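PDB 1W17: peptidoglycan-N-acetylmuramic acid deacetylase PdaA, which removes the acetyl group from N-acetylmuramic acid residues of peptidoglycan, a step toward the muramic delta-lactam of the spore cortex that germination requires. Local coordinates for residues A[159-164]-A[181-186]. Residues are numbered along the deposited sequence; the frame is centred on the assembly and turned at random.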
loop_
_atom_site.group_PDB
_atom_site.type_symbol
_atom_site.label_atom_id
_atom_site.label_comp_id
_atom_site.label_asym_id
_atom_site.label_seq_id
_atom_site.Cartn_x
_atom_site.Cartn_y
_atom_site.Cartn_z
ATOM N N ASN A 159 6.586 -6.727 -10.136
ATOM C CA ASN A 159 7.681 -6.983 -9.230
ATOM C C ASN A 159 6.971 -7.366 -7.930
ATOM O O ASN A 159 5.833 -6.938 -7.677
ATOM C CB ASN A 159 8.496 -5.719 -9.052
ATOM C CG ASN A 159 9.328 -5.430 -10.259
ATOM O OD1 ASN A 159 9.900 -6.357 -10.844
ATOM N ND2 ASN A 159 9.404 -4.161 -10.657
ATOM N N LEU A 160 7.639 -8.162 -7.111
ATOM C CA LEU A 160 7.051 -8.658 -5.875
ATOM C C LEU A 160 7.048 -7.711 -4.672
ATOM O O LEU A 160 8.108 -7.422 -4.115
ATOM C CB LEU A 160 7.767 -9.945 -5.490
ATOM C CG LEU A 160 7.421 -11.199 -6.294
ATOM C CD1 LEU A 160 7.615 -10.977 -7.785
ATOM C CD2 LEU A 160 8.337 -12.334 -5.821
ATOM N N TYR A 161 5.859 -7.246 -4.286
ATOM C CA TYR A 161 5.678 -6.355 -3.128
ATOM C C TYR A 161 4.658 -6.988 -2.209
ATOM O O TYR A 161 3.651 -7.510 -2.647
ATOM C CB TYR A 161 5.156 -4.978 -3.544
ATOM C CG TYR A 161 6.110 -4.236 -4.446
ATOM C CD1 TYR A 161 7.342 -3.781 -3.970
ATOM C CD2 TYR A 161 5.801 -4.033 -5.794
ATOM C CE1 TYR A 161 8.252 -3.150 -4.833
ATOM C CE2 TYR A 161 6.679 -3.400 -6.646
ATOM C CZ TYR A 161 7.903 -2.961 -6.174
ATOM O OH TYR A 161 8.756 -2.327 -7.058
ATOM N N LEU A 162 4.903 -6.894 -0.916
ATOM C CA LEU A 162 4.013 -7.487 0.052
ATOM C C LEU A 162 3.656 -6.515 1.156
ATOM O O LEU A 162 4.518 -5.771 1.628
ATOM C CB LEU A 162 4.705 -8.700 0.694
ATOM C CG LEU A 162 4.200 -9.068 2.098
ATOM C CD1 LEU A 162 2.877 -9.808 1.952
ATOM C CD2 LEU A 162 5.228 -9.950 2.843
ATOM N N ARG A 163 2.390 -6.482 1.543
ATOM C CA ARG A 163 2.019 -5.678 2.704
ATOM C C ARG A 163 1.419 -6.694 3.719
ATOM O O ARG A 163 0.430 -7.365 3.433
ATOM C CB ARG A 163 1.012 -4.587 2.369
ATOM C CG ARG A 163 0.713 -3.746 3.624
ATOM C CD ARG A 163 0.053 -2.426 3.308
ATOM N NE ARG A 163 1.006 -1.455 2.771
ATOM C CZ ARG A 163 0.675 -0.468 1.951
ATOM N NH1 ARG A 163 -0.592 -0.326 1.554
ATOM N NH2 ARG A 163 1.595 0.392 1.550
ATOM N N PRO A 164 2.025 -6.832 4.906
ATOM C CA PRO A 164 1.474 -7.808 5.865
ATOM C C PRO A 164 0.072 -7.495 6.369
ATOM O O PRO A 164 -0.242 -6.341 6.671
ATOM C CB PRO A 164 2.481 -7.783 7.019
ATOM C CG PRO A 164 3.731 -7.198 6.407
ATOM C CD PRO A 164 3.168 -6.124 5.499
ATOM N N GLY A 181 11.615 -13.562 -2.313
ATOM C CA GLY A 181 11.701 -12.505 -3.312
ATOM C C GLY A 181 10.837 -11.269 -3.119
ATOM O O GLY A 181 10.776 -10.407 -3.996
ATOM N N TYR A 182 10.177 -11.157 -1.976
ATOM C CA TYR A 182 9.327 -9.998 -1.740
ATOM C C TYR A 182 9.970 -8.823 -1.037
ATOM O O TYR A 182 10.827 -8.964 -0.168
ATOM C CB TYR A 182 8.084 -10.391 -0.938
ATOM C CG TYR A 182 7.069 -11.169 -1.719
ATOM C CD1 TYR A 182 7.168 -12.558 -1.842
ATOM C CD2 TYR A 182 6.011 -10.514 -2.369
ATOM C CE1 TYR A 182 6.233 -13.286 -2.598
ATOM C CE2 TYR A 182 5.070 -11.239 -3.126
ATOM C CZ TYR A 182 5.199 -12.623 -3.234
ATOM O OH TYR A 182 4.309 -13.349 -4.007
ATOM N N GLN A 183 9.519 -7.646 -1.431
ATOM C CA GLN A 183 9.952 -6.394 -0.839
ATOM C C GLN A 183 8.752 -6.063 0.056
ATOM O O GLN A 183 7.647 -5.973 -0.460
ATOM C CB GLN A 183 10.060 -5.365 -1.956
ATOM C CG GLN A 183 10.826 -4.132 -1.647
ATOM C CD GLN A 183 12.292 -4.404 -1.436
ATOM O OE1 GLN A 183 12.914 -5.174 -2.172
ATOM N NE2 GLN A 183 12.858 -3.768 -0.434
ATOM N N THR A 184 8.938 -5.897 1.365
ATOM C CA THR A 184 7.811 -5.584 2.236
ATOM C C THR A 184 7.599 -4.086 2.311
ATOM O O THR A 184 8.501 -3.320 2.679
ATOM C CB THR A 184 8.000 -6.161 3.645
ATOM O OG1 THR A 184 7.916 -7.588 3.566
ATOM C CG2 THR A 184 6.906 -5.644 4.600
ATOM N N VAL A 185 6.392 -3.671 1.961
ATOM C CA VAL A 185 6.069 -2.256 1.941
ATOM C C VAL A 185 5.135 -1.780 3.059
ATOM O O VAL A 185 3.968 -2.162 3.105
ATOM C CB VAL A 185 5.409 -1.913 0.590
ATOM C CG1 VAL A 185 5.167 -0.407 0.462
ATOM C CG2 VAL A 185 6.281 -2.443 -0.551
ATOM N N PHE A 186 5.635 -0.919 3.938
ATOM C CA PHE A 186 4.780 -0.376 4.970
ATOM C C PHE A 186 4.163 0.944 4.506
ATOM O O PHE A 186 3.751 1.050 3.355
ATOM C CB PHE A 186 5.570 -0.237 6.275
ATOM C CG PHE A 186 5.970 -1.562 6.855
ATOM C CD1 PHE A 186 5.009 -2.427 7.355
ATOM C CD2 PHE A 186 7.306 -1.954 6.893
ATOM C CE1 PHE A 186 5.365 -3.677 7.895
ATOM C CE2 PHE A 186 7.676 -3.206 7.436
ATOM C CZ PHE A 186 6.697 -4.062 7.935
#
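Leu162 N bonds to Gln183 O (2.9 Å) and Leu162 O takes Val185 N (2.8 Å), so residues 161-162 run parallel to 183-185; Gln183 N to Leu160 O completes the backbone ladder. The buried end is tightly tied by Arg163. With CG anti to the backbone N (chi1 -178°) and a bend at chi3, its chain passes Val185 O, which accepts Arg163 NE (3.1 Å) close to the guanidinium plane. Arg163 NH2 reaches Phe186 O (2.9 Å), tilted from that plane, and NH1 forms a salt bridge with Asp73, by similarity the proton acceptor. An alanine in place of Arg163 would probably leave both carbonyls without these donors and remove this salt-bridge partner of Asp73. Next to Arg163, Pro164 CD packs against Thr184 CG2 (3.9 Å). On the other face of the sheet, Tyr161 CD1 meets Val185 CG2 (3.8 Å). The opposite end faces solvent, although packing stays close: partly exposed Leu160 lays CB over one face of the Tyr182 ring, a CH-pi contact 3.9 Å from its centroid, next to exposed Gly181, whose Schellman motif ends helix 171-179. This is a right-handed beta-alpha-beta crossover within the NodB homology domain, its Arg163 end at the active site of this family 4 carbohydrate esterase.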